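Local coordinates for glucan-binding protein C, GbpC (Streptococcus mutans UA159, PDB 5UQZ) that probably binds glucan at the cell wall and mediates both sucrose-independent and sucrose-dependent adherence, this chain holding the GbpC domain of a longer, wall-anchored protein, at residues 79-84 and 108-113; 83-88 and 118-123; 100-105 and 182-187; 132-137 and 170-175. All blocks are in the same frame, centred on the assembly; numbering follows the deposited sequence. Where two conformers were deposited one is given.

How the contacts relate
From the N-terminal side, contacts 1 and 2 both start at residues 79-88 and share L83 and T84. Contact 1 closes the shorter loop, pairing strands 82-83 and 110-111, and contact 2 closes a longer one, from helix 85-91 to strand 122-127. Contact 3 opens within both loops, at residues 100-105, and closes far beyond them at 182-187, so it crosses contacts 1 and 2. Contact 4 (132-137 with 170-175) opens and closes inside the span of contact 3. Contacts 2, 3 and 4 all reach the four-stranded sheet 122-127, 167-172, 180-184 and 325-329; contact 4 joins it to the large antiparallel sheet.

Contact 1: residues 79-84 and 108-113; sequences VNQYLT and SDFTQA
Y82 and T111 form the hydrogen-bonded pair of a short antiparallel ladder, with Y82 N donating to T111 O at 2.8 Å and T111 N donating back to Y82 O, and L83 and F110 follow as the non-hydrogen-bonded pair. One residue on, T84 N makes an almost straight bond (174°) to D109 O, extending the backbone pairing to the 3-10 segment that leads into strand 110-111. The apolar L83 and F110 meet on their face: chi1 (-176°) sets L83 CG anti to the backbone N, and L83 CD1, one bond further, lies 3.6 Å from F110 CE1. On the face of Y82 and T111, the tyrosine turns its electropositive ring edge to T111 O and Q112 O, while V79 CG1 sits 3.6 Å above the ring centre. T84 suits its position because its branches do different work: T84 is the N-cap of helix 85-91, its OG1 accepting from A87 N, and CG2 touches T111 CG2 at 4.0 Å. At the exposed end, N80 and Q112 lie side by side with amide planes 46° apart, and a water donates to both V79 O and Q112 O. This is a two-stranded antiparallel ribbon at the surface of the GbpC domain.

Contact 2: residues 83-88 and 118-123; sequences LTKEAR and PKEDTW
R88 lays its aliphatic part over one face of the W123 indole, with CG 4.1 Å from the centroid of the five-membered ring in a CH-pi contact. The guanidinium stands nearly upright to that ring, their planes 82° apart; one of its faces carries K85 CG toward the rim, and its edge meets E120 OE1 and a water in plane. Arginine suits this place: its methylenes cover an aromatic while its charged end meets a carboxylate. K85, R88 and E120 form a salt-bridge network that ties the first turn of helix 85-91 to the residues entering strand 122-127, an edge strand of the four-stranded sheet. K85 reaches E120 tip to tip, K85 NZ donating to the syn lone pair of E120 OE2 at 2.9 Å. The bridge from R88 NH1 to E120 OE1 is long, at 3.9 Å, but the water bridges all three: it accepts from K85 NZ and R88 NH2 and donates to E120 OE1. D117 N also donates to E120 OE2. L83 N donates to W123 O at 2.9 Å from 48° above the carbonyl plane, and L83 CB lies 3.6 Å from W123 CB, the two side chains running the same way.

Contact 3: residues 100-105 and 182-187; sequences YNTDNY and IGAQTS
Q185 is gripped at two points by the loop after helix 96-99, where N101 opens an Asx turn against the end of strand 180-184. Its backbone N donates to T102 OG1 at 3.0 Å in a nearly straight bond (169°), and its side-chain Q185 NE2 donates to D103 OD2 at 3.1 Å. The aspartate oxygen lies in the glutamine's amide plane, but the donor comes to it from 61° above the carboxylate plane. Glutamine suits the place: its chain bends at chi2 (59°), turning CD aside, and the amide lies beside N101, with NE2 used on D103 and OE1 accepting from T186 N on a lone pair.

Further out, the Asx turn itself sets D103: N101 OD1 accepts from D103 N at 2.9 Å, and N101 ND2 is hydrogen-bonded to Q98 OE1. The threonine hydroxyl that receives Q185 N is also bonded to N163 ND2. Toward the strand, G183 has no side chain, which lets Y100 come close to the backbone: Y100 CD1 is 3.4 Å from G183 N, and the tyrosine ring also stacks with F181. A water donates to D103 OD1 at 2.7 Å and also hydrogen-bonds S187 OG at 2.7 Å.

Contact 4: residues 132-137 and 170-175; sequences ISVTYD and VNLFHD
L172, the last residue of strand 167-172, meets V134 tip to tip, with L172 CD2 3.8 Å from V134 CG2 and L172 CG anti to the leucine's backbone N (chi1 178°). The other methyl, L172 CD1, approaches Y136 OH at 3.6 Å as the two side chains cross obliquely. A branched aliphatic suits this position because each methyl fills against a different residue of strand 132-137. Here the four-stranded sheet, to which L172 belongs, packs through its side chains on the large antiparallel sheet, to which V134 and Y136 belong, consistent with the beta-supersandwich fold of this protein. The CA atoms of V134 and L172 are 9.4 Å apart, a separation that side chains must bridge. F173 comes next and turns its ring away to meet W328, leaving its carbonyl to the contact. F173 O lies in the plane of the Y136 ring at its edge, 3.6 Å from Y136 CE2, and accepts from a water at 2.7 Å. That water accepts from Y136 OH at 2.6 Å, and the hydroxyl is also hydrogen-bonded to Y156 OH, so the buried phenol oxygen has polar partners. Tyrosine suits the place by offering an apolar ring, with V134 CG1 above one face toward the rim, and a hydroxyl at its end. H174 O then meets the same edge at Y136 CD2, 3.4 Å away, while H174 ND1 is hydrogen-bonded to A72 O.

Contact 1: residues 79-84 and 108-113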
loop_
_atom_site.group_PDB
_atom_site.type_symbol
_atom_site.label_atom_id
_atom_site.label_comp_id
_atom_site.label_asym_id
_atom_site.label_seq_id
_atom_site.Cartn_x
_atom_site.Cartn_y
_atom_site.Cartn_z
ATOM N N VAL A 79 15.378 -11.896 15.855
ATOM C CA VAL A 79 15.430 -12.609 14.573
ATOM C C VAL A 79 16.540 -13.627 14.655
ATOM O O VAL A 79 17.678 -13.286 15.016
ATOM C CB VAL A 79 15.681 -11.626 13.412
ATOM C CG1 VAL A 79 16.006 -12.394 12.129
ATOM C CG2 VAL A 79 14.433 -10.748 13.199
ATOM N N ASN A 80 16.210 -14.887 14.329
ATOM C CA ASN A 80 17.182 -15.954 14.322
ATOM C C ASN A 80 17.557 -16.473 12.949
ATOM O O ASN A 80 18.447 -17.295 12.872
ATOM C CB ASN A 80 16.724 -17.089 15.228
ATOM C CG ASN A 80 17.930 -17.905 15.801
ATOM O OD1 ASN A 80 18.936 -17.377 16.385
ATOM N ND2 ASN A 80 17.836 -19.201 15.606
ATOM N N GLN A 81 16.860 -16.113 11.882
ATOM C CA GLN A 81 17.154 -16.632 10.536
ATOM C C GLN A 81 17.226 -15.474 9.551
ATOM O O GLN A 81 16.224 -15.132 8.903
ATOM C CB GLN A 81 16.065 -17.605 10.097
ATOM C CG GLN A 81 16.051 -18.817 10.937
ATOM C CD GLN A 81 17.070 -19.724 10.422
ATOM O OE1 GLN A 81 18.253 -19.598 10.766
ATOM N NE2 GLN A 81 16.635 -20.671 9.556
ATOM N N TYR A 82 18.390 -14.880 9.409
ATOM C CA TYR A 82 18.603 -13.869 8.377
ATOM C C TYR A 82 18.880 -14.532 7.032
ATOM O O TYR A 82 19.508 -15.588 6.955
ATOM C CB TYR A 82 19.793 -12.990 8.736
ATOM C CG TYR A 82 19.586 -12.187 10.003
ATOM C CD1 TYR A 82 19.027 -10.922 9.966
ATOM C CD2 TYR A 82 19.976 -12.695 11.261
ATOM C CE1 TYR A 82 18.854 -10.190 11.122
ATOM C CE2 TYR A 82 19.835 -11.961 12.420
ATOM C CZ TYR A 82 19.281 -10.697 12.330
ATOM O OH TYR A 82 19.126 -9.954 13.473
ATOM N N LEU A 83 18.401 -13.904 5.943
ATOM C CA LEU A 83 18.701 -14.420 4.618
ATOM C C LEU A 83 20.143 -14.080 4.283
ATOM O O LEU A 83 20.554 -12.928 4.390
ATOM C CB LEU A 83 17.733 -13.767 3.618
ATOM C CG LEU A 83 17.836 -14.267 2.189
ATOM C CD1 LEU A 83 17.339 -15.701 2.076
ATOM C CD2 LEU A 83 17.019 -13.326 1.248
ATOM N N THR A 84 20.911 -15.064 3.842
ATOM C CA THR A 84 22.296 -14.765 3.477
ATOM C C THR A 84 22.321 -13.821 2.277
ATOM O O THR A 84 21.402 -13.782 1.453
ATOM C CB THR A 84 23.093 -16.036 3.149
ATOM O OG1 THR A 84 22.550 -16.594 1.935
ATOM C CG2 THR A 84 23.091 -17.022 4.319
ATOM N N SER A 108 20.130 -23.709 4.160
ATOM C CA SER A 108 21.431 -23.153 3.819
ATOM C C SER A 108 21.358 -21.721 3.296
ATOM O O SER A 108 22.394 -21.070 3.182
ATOM C CB SER A 108 22.098 -24.050 2.758
ATOM O OG SER A 108 21.257 -24.182 1.624
ATOM N N ASP A 109 20.164 -21.213 3.007
ATOM C CA ASP A 109 19.973 -19.823 2.616
ATOM C C ASP A 109 19.867 -18.868 3.791
ATOM O O ASP A 109 19.718 -17.664 3.573
ATOM C CB ASP A 109 18.687 -19.691 1.792
ATOM C CG ASP A 109 18.813 -20.363 0.442
ATOM O OD1 ASP A 109 19.924 -20.381 -0.114
ATOM O OD2 ASP A 109 17.791 -20.867 -0.073
ATOM N N PHE A 110 19.924 -19.370 5.022
ATOM C CA PHE A 110 19.705 -18.533 6.199
ATOM C C PHE A 110 20.864 -18.703 7.190
ATOM O O PHE A 110 21.538 -19.739 7.242
ATOM C CB PHE A 110 18.403 -18.929 6.886
ATOM C CG PHE A 110 17.221 -18.691 5.993
ATOM C CD1 PHE A 110 16.670 -17.402 5.850
ATOM C CD2 PHE A 110 16.715 -19.723 5.201
ATOM C CE1 PHE A 110 15.646 -17.153 4.962
ATOM C CE2 PHE A 110 15.686 -19.491 4.324
ATOM C CZ PHE A 110 15.136 -18.214 4.199
ATOM N N THR A 111 21.060 -17.683 8.006
ATOM C CA THR A 111 22.089 -17.703 9.033
ATOM C C THR A 111 21.597 -16.979 10.273
ATOM O O THR A 111 20.842 -16.005 10.183
ATOM C CB THR A 111 23.392 -17.052 8.515
ATOM O OG1 THR A 111 24.348 -17.047 9.580
ATOM C CG2 THR A 111 23.199 -15.634 8.022
ATOM N N GLN A 112 22.053 -17.426 11.437
ATOM C CA GLN A 112 21.710 -16.795 12.700
ATOM C C GLN A 112 22.428 -15.479 12.912
ATOM O O GLN A 112 21.979 -14.688 13.746
ATOM C CB GLN A 112 21.961 -17.770 13.855
ATOM C CG GLN A 112 21.055 -19.023 13.739
ATOM C CD GLN A 112 21.300 -20.028 14.830
ATOM O OE1 GLN A 112 21.648 -19.645 15.946
ATOM N NE2 GLN A 112 21.033 -21.304 14.580
ATOM N N ALA A 113 23.554 -15.253 12.246
ATOM C CA ALA A 113 24.317 -14.028 12.417
ATOM C C ALA A 113 23.930 -13.027 11.321
ATOM O O ALA A 113 24.097 -13.297 10.125
ATOM C CB ALA A 113 25.808 -14.345 12.327
HETATM O O HOH W 1 20.124 -14.089 15.700
HETATM O O HOH W 2 23.497 -19.076 1.404
#

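Contact 2: residues 83-88 and 118-123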
loop_
_atom_site.group_PDB
_atom_site.type_symbol
_atom_site.label_atom_id
_atom_site.label_comp_id
_atom_site.label_asym_id
_atom_site.label_seq_id
_atom_site.Cartn_x
_atom_site.Cartn_y
_atom_site.Cartn_z
ATOM N N LEU A 83 18.401 -13.904 5.943
ATOM C CA LEU A 83 18.701 -14.420 4.618
ATOM C C LEU A 83 20.143 -14.080 4.283
ATOM O O LEU A 83 20.554 -12.928 4.390
ATOM C CB LEU A 83 17.733 -13.767 3.618
ATOM C CG LEU A 83 17.836 -14.267 2.189
ATOM C CD1 LEU A 83 17.339 -15.701 2.076
ATOM C CD2 LEU A 83 17.019 -13.326 1.248
ATOM N N THR A 84 20.911 -15.064 3.842
ATOM C CA THR A 84 22.296 -14.765 3.477
ATOM C C THR A 84 22.321 -13.821 2.277
ATOM O O THR A 84 21.402 -13.782 1.453
ATOM C CB THR A 84 23.093 -16.036 3.149
ATOM O OG1 THR A 84 22.550 -16.594 1.935
ATOM C CG2 THR A 84 23.091 -17.022 4.319
ATOM N N LYS A 85 23.381 -13.033 2.171
ATOM C CA LYS A 85 23.477 -12.166 1.011
ATOM C C LYS A 85 23.581 -12.953 -0.278
ATOM O O LYS A 85 23.058 -12.516 -1.301
ATOM C CB LYS A 85 24.604 -11.136 1.151
ATOM C CG LYS A 85 24.217 -10.023 2.135
ATOM C CD LYS A 85 25.108 -8.836 2.055
ATOM C CE LYS A 85 24.598 -7.701 2.955
ATOM N NZ LYS A 85 25.482 -6.499 2.852
ATOM N N GLU A 86 24.260 -14.110 -0.261
ATOM C CA GLU A 86 24.281 -14.948 -1.459
ATOM C C GLU A 86 22.889 -15.373 -1.888
ATOM O O GLU A 86 22.565 -15.345 -3.073
ATOM C CB GLU A 86 25.160 -16.165 -1.232
ATOM C CG GLU A 86 25.210 -17.060 -2.461
ATOM C CD GLU A 86 26.272 -18.096 -2.323
ATOM O OE1 GLU A 86 26.799 -18.270 -1.211
ATOM O OE2 GLU A 86 26.568 -18.743 -3.338
ATOM N N ALA A 87 22.042 -15.760 -0.932
ATOM C CA ALA A 87 20.678 -16.142 -1.303
ATOM C C ALA A 87 19.855 -14.946 -1.759
ATOM O O ALA A 87 19.068 -15.062 -2.713
ATOM C CB ALA A 87 20.013 -16.875 -0.138
ATOM N N ARG A 88 20.013 -13.782 -1.113
ATOM C CA ARG A 88 19.354 -12.577 -1.594
ATOM C C ARG A 88 19.739 -12.293 -3.047
ATOM O O ARG A 88 18.879 -12.022 -3.890
ATOM C CB ARG A 88 19.715 -11.402 -0.695
ATOM C CG ARG A 88 18.928 -10.102 -1.056
ATOM C CD ARG A 88 19.574 -8.843 -0.501
ATOM N NE ARG A 88 20.960 -8.710 -0.944
ATOM C CZ ARG A 88 21.823 -7.788 -0.507
ATOM N NH1 ARG A 88 21.457 -6.866 0.368
ATOM N NH2 ARG A 88 23.066 -7.792 -0.959
ATOM N N PRO A 118 23.670 -2.095 9.643
ATOM C CA PRO A 118 22.500 -1.388 10.190
ATOM C C PRO A 118 21.860 -0.415 9.217
ATOM O O PRO A 118 20.684 -0.056 9.364
ATOM C CB PRO A 118 23.065 -0.670 11.416
ATOM C CG PRO A 118 24.201 -1.502 11.846
ATOM C CD PRO A 118 24.819 -2.047 10.557
ATOM N N LYS A 119 22.631 0.114 8.279
ATOM C CA LYS A 119 22.159 1.175 7.405
ATOM C C LYS A 119 21.430 0.674 6.167
ATOM O O LYS A 119 21.017 1.509 5.349
ATOM C CB LYS A 119 23.323 2.070 6.988
ATOM C CG LYS A 119 24.055 2.663 8.219
ATOM C CD LYS A 119 25.135 3.685 7.808
ATOM C CE LYS A 119 26.250 3.103 6.989
ATOM N NZ LYS A 119 27.005 2.008 7.672
ATOM N N GLU A 120 21.240 -0.643 6.007
ATOM C CA GLU A 120 20.620 -1.146 4.781
ATOM C C GLU A 120 19.399 -2.011 5.080
ATOM O O GLU A 120 19.192 -2.518 6.196
ATOM C CB GLU A 120 21.593 -1.899 3.899
ATOM C CG GLU A 120 22.005 -3.178 4.552
ATOM C CD GLU A 120 23.061 -3.970 3.749
ATOM O OE1 GLU A 120 22.962 -4.012 2.517
ATOM O OE2 GLU A 120 23.973 -4.578 4.335
ATOM N N ASP A 121 18.541 -2.091 4.060
ATOM C CA ASP A 121 17.397 -2.985 4.132
ATOM C C ASP A 121 17.879 -4.390 4.469
ATOM O O ASP A 121 18.914 -4.832 3.985
ATOM C CB ASP A 121 16.666 -3.013 2.788
ATOM C CG ASP A 121 16.090 -1.679 2.361
ATOM O OD1 ASP A 121 15.891 -0.764 3.196
ATOM O OD2 ASP A 121 15.778 -1.562 1.163
ATOM N N THR A 122 17.120 -5.089 5.308
ATOM C CA THR A 122 17.550 -6.374 5.862
ATOM C C THR A 122 16.526 -7.448 5.544
ATOM O O THR A 122 15.331 -7.199 5.599
ATOM C CB THR A 122 17.676 -6.172 7.392
ATOM O OG1 THR A 122 18.701 -5.178 7.633
ATOM C CG2 THR A 122 18.071 -7.431 8.135
ATOM N N TRP A 123 16.953 -8.659 5.256
ATOM C CA TRP A 123 16.058 -9.766 4.907
ATOM C C TRP A 123 16.170 -10.863 5.954
ATOM O O TRP A 123 17.291 -11.225 6.354
ATOM C CB TRP A 123 16.476 -10.349 3.553
ATOM C CG TRP A 123 16.120 -9.556 2.350
ATOM C CD1 TRP A 123 16.835 -8.495 1.810
ATOM C CD2 TRP A 123 15.016 -9.775 1.466
ATOM N NE1 TRP A 123 16.225 -8.058 0.653
ATOM C CE2 TRP A 123 15.113 -8.828 0.417
ATOM C CE3 TRP A 123 13.960 -10.682 1.464
ATOM C CZ2 TRP A 123 14.193 -8.788 -0.616
ATOM C CZ3 TRP A 123 13.046 -10.638 0.453
ATOM C CH2 TRP A 123 13.159 -9.691 -0.571
HETATM O O HOH W 3 24.259 -5.421 0.678
#

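Contact 3: residues 100-105 and 182-187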
loop_
_atom_site.group_PDB
_atom_site.type_symbol
_atom_site.label_atom_id
_atom_site.label_comp_id
_atom_site.label_asym_id
_atom_site.label_seq_id
_atom_site.Cartn_x
_atom_site.Cartn_y
_atom_site.Cartn_z
ATOM N N TYR A 100 9.216 -14.407 -3.107
ATOM C CA TYR A 100 8.591 -14.713 -1.835
ATOM C C TYR A 100 8.039 -16.127 -1.798
ATOM O O TYR A 100 7.315 -16.472 -0.861
ATOM C CB TYR A 100 7.520 -13.679 -1.499
ATOM C CG TYR A 100 8.167 -12.375 -1.036
ATOM C CD1 TYR A 100 8.474 -12.173 0.320
ATOM C CD2 TYR A 100 8.529 -11.396 -1.953
ATOM C CE1 TYR A 100 9.058 -10.993 0.732
ATOM C CE2 TYR A 100 9.113 -10.218 -1.553
ATOM C CZ TYR A 100 9.418 -10.032 -0.196
ATOM O OH TYR A 100 9.978 -8.852 0.223
ATOM N N ASN A 101 8.407 -16.968 -2.751
ATOM C CA ASN A 101 8.001 -18.366 -2.711
ATOM C C ASN A 101 8.933 -19.095 -1.751
ATOM O O ASN A 101 10.045 -19.463 -2.109
ATOM C CB ASN A 101 8.043 -18.973 -4.103
ATOM C CG ASN A 101 7.578 -20.407 -4.094
ATOM O OD1 ASN A 101 7.385 -21.005 -3.019
ATOM N ND2 ASN A 101 7.360 -20.976 -5.276
ATOM N N THR A 102 8.487 -19.285 -0.501
ATOM C CA THR A 102 9.322 -19.925 0.511
ATOM C C THR A 102 9.687 -21.357 0.154
ATOM O O THR A 102 10.631 -21.903 0.751
ATOM C CB THR A 102 8.662 -19.808 1.891
ATOM O OG1 THR A 102 7.272 -20.166 1.792
ATOM C CG2 THR A 102 8.736 -18.375 2.415
ATOM N N ASP A 103 8.987 -21.991 -0.793
ATOM C CA ASP A 103 9.415 -23.323 -1.231
ATOM C C ASP A 103 10.785 -23.281 -1.910
ATOM O O ASP A 103 11.435 -24.328 -2.051
ATOM C CB ASP A 103 8.461 -23.854 -2.303
ATOM C CG ASP A 103 7.091 -24.237 -1.772
ATOM O OD1 ASP A 103 6.876 -24.282 -0.556
ATOM O OD2 ASP A 103 6.225 -24.545 -2.615
ATOM N N ASN A 104 11.197 -22.110 -2.400
ATOM C CA ASN A 104 12.414 -21.985 -3.199
ATOM C C ASN A 104 13.640 -21.627 -2.365
ATOM O O ASN A 104 14.692 -21.296 -2.920
ATOM C CB ASN A 104 12.213 -20.904 -4.263
ATOM C CG ASN A 104 11.255 -21.327 -5.358
ATOM O OD1 ASN A 104 11.010 -22.509 -5.554
ATOM N ND2 ASN A 104 10.737 -20.357 -6.097
ATOM N N TYR A 105 13.518 -21.652 -1.055
ATOM C CA TYR A 105 14.608 -21.393 -0.132
ATOM C C TYR A 105 14.776 -22.619 0.743
ATOM O O TYR A 105 13.814 -23.361 0.983
ATOM C CB TYR A 105 14.313 -20.165 0.744
ATOM C CG TYR A 105 14.183 -18.863 -0.013
ATOM C CD1 TYR A 105 13.009 -18.530 -0.697
ATOM C CD2 TYR A 105 15.186 -17.944 0.011
ATOM C CE1 TYR A 105 12.869 -17.314 -1.365
ATOM C CE2 TYR A 105 15.100 -16.753 -0.668
ATOM C CZ TYR A 105 13.917 -16.427 -1.340
ATOM O OH TYR A 105 13.834 -15.200 -1.966
ATOM N N ILE A 182 6.363 -8.544 3.170
ATOM C CA ILE A 182 6.338 -9.915 3.701
ATOM C C ILE A 182 5.599 -10.834 2.744
ATOM O O ILE A 182 4.643 -10.422 2.063
ATOM C CB ILE A 182 5.753 -9.904 5.132
ATOM C CG1 ILE A 182 5.810 -11.267 5.785
ATOM C CG2 ILE A 182 4.324 -9.364 5.182
ATOM C CD1 ILE A 182 5.536 -11.260 7.286
ATOM N N GLY A 183 6.046 -12.090 2.673
ATOM C CA GLY A 183 5.336 -13.035 1.832
ATOM C C GLY A 183 5.740 -14.463 2.132
ATOM O O GLY A 183 6.720 -14.726 2.828
ATOM N N ALA A 184 4.981 -15.396 1.548
ATOM C CA ALA A 184 5.248 -16.824 1.707
ATOM C C ALA A 184 4.527 -17.563 0.605
ATOM O O ALA A 184 3.591 -17.054 0.006
ATOM C CB ALA A 184 4.736 -17.304 3.053
ATOM N N GLN A 185 4.939 -18.822 0.381
ATOM C CA GLN A 185 4.133 -19.683 -0.487
ATOM C C GLN A 185 2.725 -19.815 0.087
ATOM O O GLN A 185 2.531 -19.743 1.315
ATOM C CB GLN A 185 4.796 -21.066 -0.596
ATOM C CG GLN A 185 4.025 -22.092 -1.450
ATOM C CD GLN A 185 3.817 -21.625 -2.911
ATOM O OE1 GLN A 185 2.992 -20.741 -3.200
ATOM N NE2 GLN A 185 4.495 -22.293 -3.853
ATOM N N THR A 186 1.736 -20.023 -0.803
ATOM C CA THR A 186 0.394 -20.422 -0.379
ATOM C C THR A 186 0.340 -21.933 -0.550
ATOM O O THR A 186 0.151 -22.448 -1.662
ATOM C CB THR A 186 -0.671 -19.732 -1.227
ATOM O OG1 THR A 186 -0.443 -18.312 -1.194
ATOM C CG2 THR A 186 -2.073 -20.004 -0.678
ATOM N N SER A 187 0.573 -22.649 0.546
ATOM C CA SER A 187 0.807 -24.081 0.446
ATOM C C SER A 187 -0.471 -24.889 0.268
ATOM O O SER A 187 -0.394 -26.009 -0.243
ATOM C CB SER A 187 1.523 -24.572 1.700
ATOM O OG SER A 187 2.788 -23.951 1.820
HETATM O O HOH W 4 4.598 -25.388 0.472
#

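Contact 4: residues 132-137 and 170-175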
loop_
_atom_site.group_PDB
_atom_site.type_symbol
_atom_site.label_atom_id
_atom_site.label_comp_id
_atom_site.label_asym_id
_atom_site.label_seq_id
_atom_site.Cartn_x
_atom_site.Cartn_y
_atom_site.Cartn_z
ATOM N N ILE A 132 9.621 -9.889 17.367
ATOM C CA ILE A 132 10.872 -9.221 17.118
ATOM C C ILE A 132 10.710 -7.744 17.430
ATOM O O ILE A 132 9.603 -7.205 17.435
ATOM C CB ILE A 132 11.369 -9.448 15.692
ATOM C CG1 ILE A 132 10.590 -8.652 14.681
ATOM C CG2 ILE A 132 11.368 -10.946 15.383
ATOM C CD1 ILE A 132 11.110 -8.679 13.252
ATOM N N SER A 133 11.828 -7.085 17.735
ATOM C CA SER A 133 11.820 -5.679 18.066
ATOM C C SER A 133 12.856 -4.958 17.230
ATOM O O SER A 133 14.037 -5.307 17.278
ATOM C CB SER A 133 12.072 -5.563 19.570
ATOM O OG SER A 133 11.945 -4.260 20.019
ATOM N N VAL A 134 12.417 -3.944 16.509
ATOM C CA VAL A 134 13.316 -3.216 15.618
ATOM C C VAL A 134 13.399 -1.779 16.085
ATOM O O VAL A 134 12.374 -1.093 16.213
ATOM C CB VAL A 134 12.814 -3.261 14.167
ATOM C CG1 VAL A 134 13.789 -2.549 13.237
ATOM C CG2 VAL A 134 12.573 -4.707 13.717
ATOM N N THR A 135 14.616 -1.311 16.368
ATOM C CA THR A 135 14.836 0.082 16.771
ATOM C C THR A 135 15.478 0.815 15.626
ATOM O O THR A 135 16.513 0.383 15.109
ATOM C CB THR A 135 15.727 0.129 18.018
ATOM O OG1 THR A 135 15.047 -0.592 19.094
ATOM C CG2 THR A 135 15.957 1.539 18.472
ATOM N N TYR A 136 14.861 1.939 15.251
ATOM C CA TYR A 136 15.328 2.749 14.135
ATOM C C TYR A 136 15.830 4.071 14.690
ATOM O O TYR A 136 15.121 4.761 15.461
ATOM C CB TYR A 136 14.176 3.058 13.180
ATOM C CG TYR A 136 13.413 1.868 12.620
ATOM C CD1 TYR A 136 12.414 1.238 13.356
ATOM C CD2 TYR A 136 13.684 1.379 11.313
ATOM C CE1 TYR A 136 11.669 0.197 12.831
ATOM C CE2 TYR A 136 12.917 0.365 10.777
ATOM C CZ TYR A 136 11.905 -0.219 11.530
ATOM O OH TYR A 136 11.107 -1.195 11.011
ATOM N N ASP A 137 17.038 4.451 14.325
ATOM C CA ASP A 137 17.507 5.765 14.726
ATOM C C ASP A 137 18.187 6.450 13.562
ATOM O O ASP A 137 18.139 5.962 12.441
ATOM C CB ASP A 137 18.167 5.829 16.088
ATOM C CG ASP A 137 19.381 5.011 16.137
ATOM O OD1 ASP A 137 19.776 4.461 15.136
ATOM O OD2 ASP A 137 20.017 4.950 17.189
ATOM N N VAL A 170 10.739 -11.821 4.915
ATOM C CA VAL A 170 10.557 -10.396 5.170
ATOM C C VAL A 170 11.710 -9.617 4.579
ATOM O O VAL A 170 12.886 -9.959 4.799
ATOM C CB VAL A 170 10.467 -10.096 6.681
ATOM C CG1 VAL A 170 10.443 -8.589 6.944
ATOM C CG2 VAL A 170 9.219 -10.753 7.240
ATOM N N ASN A 171 11.390 -8.543 3.866
ATOM C CA ASN A 171 12.324 -7.473 3.537
ATOM C C ASN A 171 11.941 -6.312 4.452
ATOM O O ASN A 171 10.834 -5.755 4.332
ATOM C CB ASN A 171 12.138 -7.112 2.069
ATOM C CG ASN A 171 13.174 -6.140 1.555
ATOM O OD1 ASN A 171 14.177 -5.807 2.216
ATOM N ND2 ASN A 171 12.955 -5.711 0.327
ATOM N N LEU A 172 12.799 -6.037 5.433
ATOM C CA LEU A 172 12.576 -4.997 6.409
ATOM C C LEU A 172 13.341 -3.759 5.969
ATOM O O LEU A 172 14.583 -3.745 5.932
ATOM C CB LEU A 172 13.086 -5.460 7.771
ATOM C CG LEU A 172 12.954 -4.449 8.906
ATOM C CD1 LEU A 172 11.541 -4.322 9.348
ATOM C CD2 LEU A 172 13.812 -4.903 10.132
ATOM N N PHE A 173 12.624 -2.685 5.658
ATOM C CA PHE A 173 13.304 -1.475 5.151
ATOM C C PHE A 173 13.992 -0.729 6.272
ATOM O O PHE A 173 13.475 -0.620 7.394
ATOM C CB PHE A 173 12.231 -0.600 4.489
ATOM C CG PHE A 173 11.618 -1.296 3.278
ATOM C CD1 PHE A 173 12.406 -1.545 2.134
ATOM C CD2 PHE A 173 10.330 -1.830 3.341
ATOM C CE1 PHE A 173 11.862 -2.218 1.058
ATOM C CE2 PHE A 173 9.805 -2.514 2.260
ATOM C CZ PHE A 173 10.577 -2.707 1.120
ATOM N N HIS A 174 15.165 -0.159 5.972
ATOM C CA HIS A 174 15.836 0.607 7.024
ATOM C C HIS A 174 15.082 1.896 7.333
ATOM O O HIS A 174 15.220 2.419 8.439
ATOM C CB HIS A 174 17.308 0.849 6.707
ATOM C CG HIS A 174 17.550 1.788 5.579
ATOM N ND1 HIS A 174 17.708 3.137 5.790
ATOM C CD2 HIS A 174 17.638 1.588 4.249
ATOM C CE1 HIS A 174 17.894 3.729 4.619
ATOM N NE2 HIS A 174 17.888 2.805 3.676
ATOM N N ASP A 175 14.288 2.403 6.373
ATOM C CA ASP A 175 13.419 3.550 6.608
ATOM C C ASP A 175 12.101 3.042 7.201
ATOM O O ASP A 175 11.326 2.373 6.498
ATOM C CB ASP A 175 13.192 4.289 5.285
ATOM C CG ASP A 175 12.262 5.506 5.428
ATOM O OD1 ASP A 175 11.542 5.620 6.429
ATOM O OD2 ASP A 175 12.221 6.330 4.498
HETATM O O HOH W 5 10.974 -0.827 8.426
#